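Local coordinates for Non-ribosomal peptide synthetase (Streptomyces halstedii, PDB 3WV4), which belongs to the ANL clan of AMP-binding enzymes and is the N-terminal domain of a non-ribosomal peptide synthetase, at residues A[74-77]-A[78-82]; A[91-94]-A[95-98]; A[189-192]-A[193-196]; A[218-221]-A[222-225]. One frame throughout, in Å; residues are numbered along the deposited sequence.

In the fold
All four contacts are local, run in series along the chain and neither nest nor cross. Contact 1 lies early in helix 73-89, and contact 2 follows where that helix has ended and the chain turns into strand 97-101 of a parallel sheet; their centres are about 19 Å apart. Contact 3 closes the turn that leads into strand 195-200, which pairs with strand 210-214, and contact 4 sits in helix 215-229 just beyond that hairpin. Contacts 2 and 3 are tied together by the salt bridge of Arg94 NE with Asp194 OD2, 2.9 Å long, while contacts 3 and 4 touch where Ala196 CB packs on Ile218 CD1 at 3.8 Å.

Contact 1 of 4, residues A[74-77]-A[78-82]; sequences QELL and NHSQA
Backbone bonds of the i to i+4 kind join residues 74-77 to 78-82: Asn78 N to Gln74 O, His79 N to Glu75 O, Ser80 N to Leu76 O and Gln81 N to Leu77 O. The third of these carbonyls is gripped twice. Ser80 OG also donates to Leu76 O, at 2.9 Å, and the two donors reach that oxygen from opposite faces of its carbonyl plane, the hydroxyl standing 36° out of it. The torsion responsible is chi1 of -69°, which places OG beside the serine's own backbone N and turns it back to the preceding turn. The carboxylate of Glu75 instead turns back along the chain, where OE1 accepts a hydrogen bond from Thr72 N. Ser80 is thus a serine folded onto its own alpha-helix, here helix 73-89, on a flank that meets helices 47-57 and 106-116 through Leu51, Ala110 and Tyr113.

The imidazole of His79 makes a close approach at its edge, with CD2 2.9 Å from Glu75 O, and the same ring stacks with Trp71. Plain packing joins Leu77 and Gln81, which lie obliquely across each other, Leu77 CG and CD1 each 3.7 Å from Gln81 NE2.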
loop_
_atom_site.group_PDB
_atom_site.type_symbol
_atom_site.label_atom_id
_atom_site.label_comp_id
_atom_site.label_asym_id
_atom_site.label_seq_id
_atom_site.Cartn_x
_atom_site.Cartn_y
_atom_site.Cartn_z
ATOM N N GLN A 74 -1.260 20.749 -2.123
ATOM C CA GLN A 74 -1.366 21.715 -1.033
ATOM C C GLN A 74 -2.483 21.382 -0.073
ATOM O O GLN A 74 -2.270 21.371 1.123
ATOM C CB GLN A 74 -1.569 23.154 -1.555
ATOM C CG GLN A 74 -1.538 24.179 -0.443
ATOM C CD GLN A 74 -0.156 24.351 0.141
ATOM O OE1 GLN A 74 0.132 23.914 1.268
ATOM N NE2 GLN A 74 0.715 25.015 -0.614
ATOM N N GLU A 75 -3.663 21.093 -0.612
ATOM C CA GLU A 75 -4.825 20.757 0.219
ATOM C C GLU A 75 -4.553 19.537 1.029
ATOM O O GLU A 75 -4.863 19.506 2.194
ATOM C CB GLU A 75 -6.093 20.578 -0.622
ATOM C CG GLU A 75 -6.655 21.913 -1.157
ATOM C CD GLU A 75 -7.753 21.703 -2.191
ATOM O OE1 GLU A 75 -7.496 21.090 -3.239
ATOM O OE2 GLU A 75 -8.900 22.088 -1.891
ATOM N N LEU A 76 -3.944 18.531 0.415
ATOM C CA LEU A 76 -3.661 17.291 1.155
ATOM C C LEU A 76 -2.740 17.566 2.317
ATOM O O LEU A 76 -2.900 17.027 3.405
ATOM C CB LEU A 76 -3.056 16.232 0.219
ATOM C CG LEU A 76 -2.559 14.987 0.921
ATOM C CD1 LEU A 76 -3.667 14.335 1.715
ATOM C CD2 LEU A 76 -1.998 14.019 -0.132
ATOM N N LEU A 77 -1.734 18.387 2.078
ATOM C CA LEU A 77 -0.766 18.706 3.130
ATOM C C LEU A 77 -1.440 19.500 4.234
ATOM O O LEU A 77 -1.253 19.199 5.382
ATOM C CB LEU A 77 0.435 19.493 2.552
ATOM C CG LEU A 77 1.430 20.033 3.536
ATOM C CD1 LEU A 77 2.241 18.920 4.171
ATOM C CD2 LEU A 77 2.363 21.022 2.829
ATOM N N ASN A 78 -2.255 20.489 3.867
ATOM C CA ASN A 78 -2.982 21.276 4.857
ATOM C C ASN A 78 -3.796 20.382 5.803
ATOM O O ASN A 78 -3.647 20.461 7.017
ATOM C CB ASN A 78 -3.928 22.281 4.171
ATOM C CG ASN A 78 -3.185 23.428 3.492
ATOM O OD1 ASN A 78 -2.020 23.658 3.754
ATOM N ND2 ASN A 78 -3.872 24.123 2.567
ATOM N N HIS A 79 -4.624 19.515 5.217
ATOM C CA HIS A 79 -5.474 18.623 5.990
ATOM C C HIS A 79 -4.663 17.627 6.788
ATOM O O HIS A 79 -5.021 17.333 7.942
ATOM C CB HIS A 79 -6.431 17.908 5.081
ATOM C CG HIS A 79 -7.492 18.788 4.511
ATOM N ND1 HIS A 79 -8.718 18.947 5.127
ATOM C CD2 HIS A 79 -7.531 19.564 3.399
ATOM C CE1 HIS A 79 -9.474 19.765 4.407
ATOM N NE2 HIS A 79 -8.773 20.170 3.369
ATOM N N SER A 80 -3.534 17.171 6.254
ATOM C CA SER A 80 -2.642 16.264 6.987
ATOM C C SER A 80 -2.064 16.945 8.232
ATOM O O SER A 80 -2.124 16.426 9.343
ATOM C CB SER A 80 -1.532 15.734 6.054
ATOM O OG SER A 80 -2.045 14.858 5.059
ATOM N N GLN A 81 -1.560 18.158 8.060
ATOM C CA GLN A 81 -1.113 18.986 9.213
ATOM C C GLN A 81 -2.216 19.186 10.239
ATOM O O GLN A 81 -2.003 19.026 11.456
ATOM C CB GLN A 81 -0.645 20.352 8.697
ATOM C CG GLN A 81 0.604 20.197 7.859
ATOM C CD GLN A 81 1.071 21.506 7.236
ATOM O OE1 GLN A 81 0.340 22.481 7.193
ATOM N NE2 GLN A 81 2.295 21.522 6.771
ATOM N N ALA A 82 -3.414 19.532 9.756
ATOM C CA ALA A 82 -4.544 19.735 10.658
ATOM C C ALA A 82 -4.834 18.468 11.435
ATOM O O ALA A 82 -5.079 18.480 12.659
ATOM C CB ALA A 82 -5.762 20.202 9.873
#

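Contact 2 of 4, residues A[91-94]-A[95-98]; sequences GVAR and GERI
With CG set beside its own backbone N (chi1 -62°) and the chain running out extended beyond it (chi2 -167°), Glu96 reaches back over the turn and puts OE1 against the backbone of Ala93. Ala93 N donates to Glu96 OE1 at 2.9 Å, meeting the carboxylate on its anti side and 27° out of its plane. In the reverse direction Glu96 N donates to Ala93 O, 3.0 Å away. Two bonds of opposite sense therefore clasp the same pair of residues, one through the side chain and one through the backbone. On the way, Glu96 CB and CG pass 3.3 and 3.4 Å from Ala93 O. Arg144 NE makes a salt bridge with Glu96 OE1, so this oxygen has a charged partner besides the amide.

Val92 CG1 and Ile98 CG2 meet at 4.1 Å, their side chains at about a right angle, and both residues also pack on Leu145 of the neighbouring strand 145-148. Arg97 NH1 folds back to Gly95 O, at 2.9 Å. Gly91 has closed helix 73-89 in a Schellman motif; from there the chain makes a type II beta turn, Ala93 to Glu96, with Gly95 at its third position, and enters strand 97-101 of the parallel sheet.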
loop_
_atom_site.group_PDB
_atom_site.type_symbol
_atom_site.label_atom_id
_atom_site.label_comp_id
_atom_site.label_asym_id
_atom_site.label_seq_id
_atom_site.Cartn_x
_atom_site.Cartn_y
_atom_site.Cartn_z
ATOM N N GLY A 91 -3.467 14.175 22.687
ATOM C CA GLY A 91 -2.374 13.628 23.447
ATOM C C GLY A 91 -1.869 12.287 22.931
ATOM O O GLY A 91 -1.402 11.457 23.723
ATOM N N VAL A 92 -1.959 12.059 21.617
ATOM C CA VAL A 92 -1.518 10.791 21.044
ATOM C C VAL A 92 -0.084 11.036 20.699
ATOM O O VAL A 92 0.206 11.947 20.007
ATOM C CB VAL A 92 -2.311 10.392 19.778
ATOM C CG1 VAL A 92 -1.728 9.143 19.184
ATOM C CG2 VAL A 92 -3.763 10.161 20.095
ATOM N N ALA A 93 0.803 10.198 21.184
ATOM C CA ALA A 93 2.208 10.523 21.161
ATOM C C ALA A 93 2.976 9.579 20.252
ATOM O O ALA A 93 2.470 8.525 19.825
ATOM C CB ALA A 93 2.775 10.495 22.587
ATOM N N ARG A 94 4.215 9.969 19.991
ATOM C CA ARG A 94 5.117 9.193 19.173
ATOM C C ARG A 94 5.098 7.746 19.568
ATOM O O ARG A 94 5.200 7.424 20.734
ATOM C CB ARG A 94 6.525 9.735 19.339
ATOM C CG ARG A 94 7.532 9.160 18.364
ATOM C CD ARG A 94 8.857 9.836 18.582
ATOM N NE ARG A 94 9.909 9.127 17.865
ATOM C CZ ARG A 94 11.209 9.257 18.093
ATOM N NH1 ARG A 94 11.645 10.066 19.041
ATOM N NH2 ARG A 94 12.086 8.557 17.380
ATOM N N GLY A 95 4.931 6.863 18.601
ATOM C CA GLY A 95 5.029 5.424 18.865
ATOM C C GLY A 95 3.710 4.770 19.183
ATOM O O GLY A 95 3.589 3.557 19.115
ATOM N N GLU A 96 2.704 5.575 19.509
ATOM C CA GLU A 96 1.389 5.037 19.886
ATOM C C GLU A 96 0.618 4.748 18.623
ATOM O O GLU A 96 0.886 5.361 17.577
ATOM C CB GLU A 96 0.640 6.014 20.802
ATOM C CG GLU A 96 1.387 6.263 22.126
ATOM C CD GLU A 96 0.536 6.966 23.181
ATOM O OE1 GLU A 96 -0.057 8.036 22.878
ATOM O OE2 GLU A 96 0.449 6.432 24.313
ATOM N N ARG A 97 -0.336 3.821 18.717
ATOM C CA ARG A 97 -1.103 3.390 17.572
ATOM C C ARG A 97 -2.468 4.066 17.522
ATOM O O ARG A 97 -3.060 4.391 18.568
ATOM C CB ARG A 97 -1.325 1.863 17.568
ATOM C CG ARG A 97 -0.149 0.970 17.154
ATOM C CD ARG A 97 0.970 0.944 18.176
ATOM N NE ARG A 97 0.485 0.514 19.497
ATOM C CZ ARG A 97 1.065 0.821 20.645
ATOM N NH1 ARG A 97 2.171 1.523 20.653
ATOM N NH2 ARG A 97 0.547 0.385 21.792
ATOM N N ILE A 98 -2.974 4.233 16.294
ATOM C CA ILE A 98 -4.376 4.523 16.067
ATOM C C ILE A 98 -4.914 3.523 15.062
ATOM O O ILE A 98 -4.265 3.224 14.069
ATOM C CB ILE A 98 -4.631 5.954 15.592
ATOM C CG1 ILE A 98 -4.047 6.228 14.204
ATOM C CG2 ILE A 98 -4.040 6.929 16.595
ATOM C CD1 ILE A 98 -4.372 7.627 13.703
#

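Contact 3 of 4, residues A[189-192]-A[193-196]; sequences EVSP and EDLA
Ser191 covers one face of the Asp194 carboxylate: its N donates to Asp194 OD2 at 2.9 Å from 68° out of the carboxylate plane, and Ser191 CB rests over the same face, 3.7 Å from OD1. Val190 CG1 comes in beside OD2 at 3.6 Å, only slightly out of the plane. Asp194 OD2 has a further partner in Arg94 NE, which lies on the other side of the plane from Ser191 N and makes a salt bridge to the turn that precedes strand 97-101. That nearby positive charge would probably favour the ionised carboxylate.

Ser191 to Asp194 form a type I beta turn, with Pro192 at its second position, and the turn delivers the chain into strand 195-200. Its closing bond runs from Asp194 N to Ser191 O at 2.9 Å, the donor standing well above the carbonyl plane. Ser191 thus gives its N-H to the aspartate side chain and takes the aspartate N-H on its carbonyl.

An ST turn is nested within it. Because chi1 of Ser191 is 166°, its hydroxyl lies beside the carbonyl carbon and points forward, where OG accepts from Glu193 N at 3.0 Å. Glu193 CB follows at 3.6 Å from this oxygen, and Pro192 and Glu193 both pack on Gln216 at the start of helix 215-229.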
loop_
_atom_site.group_PDB
_atom_site.type_symbol
_atom_site.label_atom_id
_atom_site.label_comp_id
_atom_site.label_asym_id
_atom_site.label_seq_id
_atom_site.Cartn_x
_atom_site.Cartn_y
_atom_site.Cartn_z
ATOM N N GLU A 189 10.146 15.345 16.052
ATOM C CA GLU A 189 11.129 14.294 15.882
ATOM C C GLU A 189 10.476 12.964 15.515
ATOM O O GLU A 189 9.692 12.439 16.273
ATOM C CB GLU A 189 11.938 14.146 17.193
ATOM C CG GLU A 189 12.902 12.939 17.295
ATOM C CD GLU A 189 14.316 13.214 16.792
ATOM O OE1 GLU A 189 14.510 14.135 15.969
ATOM O OE2 GLU A 189 15.234 12.481 17.215
ATOM N N VAL A 190 10.805 12.446 14.336
ATOM C CA VAL A 190 10.423 11.081 13.948
ATOM C C VAL A 190 11.632 10.414 13.334
ATOM O O VAL A 190 12.292 11.002 12.476
ATOM C CB VAL A 190 9.307 11.105 12.904
ATOM C CG1 VAL A 190 8.945 9.681 12.462
ATOM C CG2 VAL A 190 8.106 11.856 13.453
ATOM N N SER A 191 11.942 9.210 13.774
ATOM C CA SER A 191 13.136 8.518 13.259
ATOM C C SER A 191 12.736 7.687 12.066
ATOM O O SER A 191 11.626 7.164 12.037
ATOM C CB SER A 191 13.741 7.605 14.326
ATOM O OG SER A 191 14.670 6.725 13.734
ATOM N N PRO A 192 13.635 7.545 11.079
ATOM C CA PRO A 192 13.376 6.630 9.978
ATOM C C PRO A 192 13.107 5.214 10.435
ATOM O O PRO A 192 12.503 4.433 9.678
ATOM C CB PRO A 192 14.667 6.677 9.197
ATOM C CG PRO A 192 15.095 8.117 9.369
ATOM C CD PRO A 192 14.776 8.433 10.791
ATOM N N GLU A 193 13.558 4.877 11.653
ATOM C CA GLU A 193 13.347 3.537 12.193
ATOM C C GLU A 193 12.050 3.416 12.923
ATOM O O GLU A 193 11.681 2.344 13.309
ATOM C CB GLU A 193 14.487 3.172 13.131
ATOM C CG GLU A 193 15.816 2.986 12.401
ATOM C CD GLU A 193 17.022 2.937 13.335
ATOM O OE1 GLU A 193 17.163 1.956 14.080
ATOM O OE2 GLU A 193 17.818 3.894 13.322
ATOM N N ASP A 194 11.353 4.521 13.143
ATOM C CA ASP A 194 10.043 4.460 13.808
ATOM C C ASP A 194 9.029 3.741 12.950
ATOM O O ASP A 194 8.993 3.881 11.723
ATOM C CB ASP A 194 9.495 5.854 14.084
ATOM C CG ASP A 194 10.205 6.553 15.241
ATOM O OD1 ASP A 194 10.899 5.902 16.031
ATOM O OD2 ASP A 194 10.048 7.778 15.354
ATOM N N LEU A 195 8.200 2.963 13.619
ATOM C CA LEU A 195 7.046 2.342 13.006
ATOM C C LEU A 195 6.087 3.370 12.447
ATOM O O LEU A 195 5.770 4.348 13.109
ATOM C CB LEU A 195 6.311 1.480 14.022
ATOM C CG LEU A 195 7.103 0.292 14.564
ATOM C CD1 LEU A 195 6.134 -0.614 15.317
ATOM C CD2 LEU A 195 7.754 -0.459 13.411
ATOM N N ALA A 196 5.638 3.133 11.220
ATOM C CA ALA A 196 4.654 3.988 10.566
ATOM C C ALA A 196 3.323 3.274 10.358
ATOM O O ALA A 196 2.237 3.887 10.485
ATOM C CB ALA A 196 5.205 4.441 9.222
#

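Contact 4 of 4, residues A[218-221]-A[222-225]; sequences IVFA and ASSI
Ile218 opens a run of buried alpha-helix, part of helix 215-229, by accepting from Ala222 N at Ile218 O. The methyl of Ala222 sits close to the same carbonyl, CB 3.6 Å from Ile218 O. The Ile218 side chain itself leaves this contact and packs on Tyr250 and Leu253 of helix 246-258 and on Ala196 and Val197 of strand 195-200.

Val219 accepts in its turn from Ser223 N at Val219 O, while its side chain meets Val47 of helix 47-57.

Phe220 carries most of the side-chain contact. Its ring is swung along the helix by a chi1 of 170°, so that Ser224 CB lies over one face of the ring, 4.0 Å from both CE2 and CZ of Phe220. Phe220 O takes two donors: Ser224 N donates at 2.8 Å nearly in line with the carbonyl, and Ser223 OG donates at 2.7 Å from a bent approach, the C=O...OG angle being 121°. Ser223 manages this because its hydroxyl stands between its own N and carbonyl carbon, chi1 71°. The same OG is hydrogen-bonded to Arg42 N, whereas Ser224 OG turns to Pro368 O, so both buried hydroxyls are satisfied. Tyr43 also meets the Phe220 ring.

Ala221 ends the segment, taking Ile225 N on its carbonyl at 3.0 Å. The isoleucine also lays its longer branch along that oxygen, with Ile225 CG1 at 3.3 Å and CD1 at 3.5 Å from Ala221 O.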
loop_
_atom_site.group_PDB
_atom_site.type_symbol
_atom_site.label_atom_id
_atom_site.label_comp_id
_atom_site.label_asym_id
_atom_site.label_seq_id
_atom_site.Cartn_x
_atom_site.Cartn_y
_atom_site.Cartn_z
ATOM N N ILE A 218 9.363 1.497 4.101
ATOM C CA ILE A 218 8.182 1.838 3.323
ATOM C C ILE A 218 8.602 2.737 2.190
ATOM O O ILE A 218 8.314 2.468 1.049
ATOM C CB ILE A 218 7.072 2.518 4.183
ATOM C CG1 ILE A 218 6.408 1.503 5.157
ATOM C CG2 ILE A 218 5.941 3.049 3.307
ATOM C CD1 ILE A 218 5.466 2.182 6.165
ATOM N N VAL A 219 9.356 3.783 2.504
ATOM C CA VAL A 219 9.793 4.717 1.510
ATOM C C VAL A 219 10.684 4.006 0.553
ATOM O O VAL A 219 10.565 4.185 -0.673
ATOM C CB VAL A 219 10.514 5.895 2.166
ATOM C CG1 VAL A 219 11.145 6.833 1.149
ATOM C CG2 VAL A 219 9.516 6.697 3.008
ATOM N N PHE A 220 11.583 3.163 1.067
ATOM C CA PHE A 220 12.479 2.436 0.174
ATOM C C PHE A 220 11.702 1.567 -0.784
ATOM O O PHE A 220 11.881 1.624 -1.995
ATOM C CB PHE A 220 13.472 1.540 0.943
ATOM C CG PHE A 220 14.198 0.646 0.042
ATOM C CD1 PHE A 220 15.248 1.136 -0.676
ATOM C CD2 PHE A 220 13.725 -0.623 -0.238
ATOM C CE1 PHE A 220 15.899 0.374 -1.604
ATOM C CE2 PHE A 220 14.390 -1.422 -1.175
ATOM C CZ PHE A 220 15.463 -0.902 -1.864
ATOM N N ALA A 221 10.796 0.753 -0.251
ATOM C CA ALA A 221 10.028 -0.101 -1.134
ATOM C C ALA A 221 9.248 0.700 -2.148
ATOM O O ALA A 221 9.161 0.303 -3.292
ATOM C CB ALA A 221 9.096 -1.057 -0.340
ATOM N N ALA A 222 8.660 1.836 -1.771
ATOM C CA ALA A 222 7.931 2.631 -2.784
ATOM C C ALA A 222 8.876 3.118 -3.891
ATOM O O ALA A 222 8.542 2.993 -5.059
ATOM C CB ALA A 222 7.200 3.795 -2.160
ATOM N N SER A 223 10.050 3.626 -3.521
ATOM C CA SER A 223 11.058 4.112 -4.519
ATOM C C SER A 223 11.534 2.965 -5.385
ATOM O O SER A 223 11.767 3.115 -6.573
ATOM C CB SER A 223 12.254 4.779 -3.805
ATOM O OG SER A 223 13.053 3.788 -3.118
ATOM N N SER A 224 11.633 1.788 -4.817
ATOM C CA SER A 224 12.144 0.644 -5.619
ATOM C C SER A 224 11.132 0.102 -6.612
ATOM O O SER A 224 11.438 -0.220 -7.774
ATOM C CB SER A 224 12.621 -0.470 -4.677
ATOM O OG SER A 224 13.082 -1.581 -5.389
ATOM N N ILE A 225 9.908 -0.061 -6.158
ATOM C CA ILE A 225 8.829 -0.455 -7.062
ATOM C C ILE A 225 8.731 0.552 -8.227
ATOM O O ILE A 225 8.601 0.217 -9.427
ATOM C CB ILE A 225 7.481 -0.499 -6.267
ATOM C CG1 ILE A 225 7.427 -1.700 -5.337
ATOM C CG2 ILE A 225 6.350 -0.558 -7.239
ATOM C CD1 ILE A 225 6.416 -1.580 -4.206
#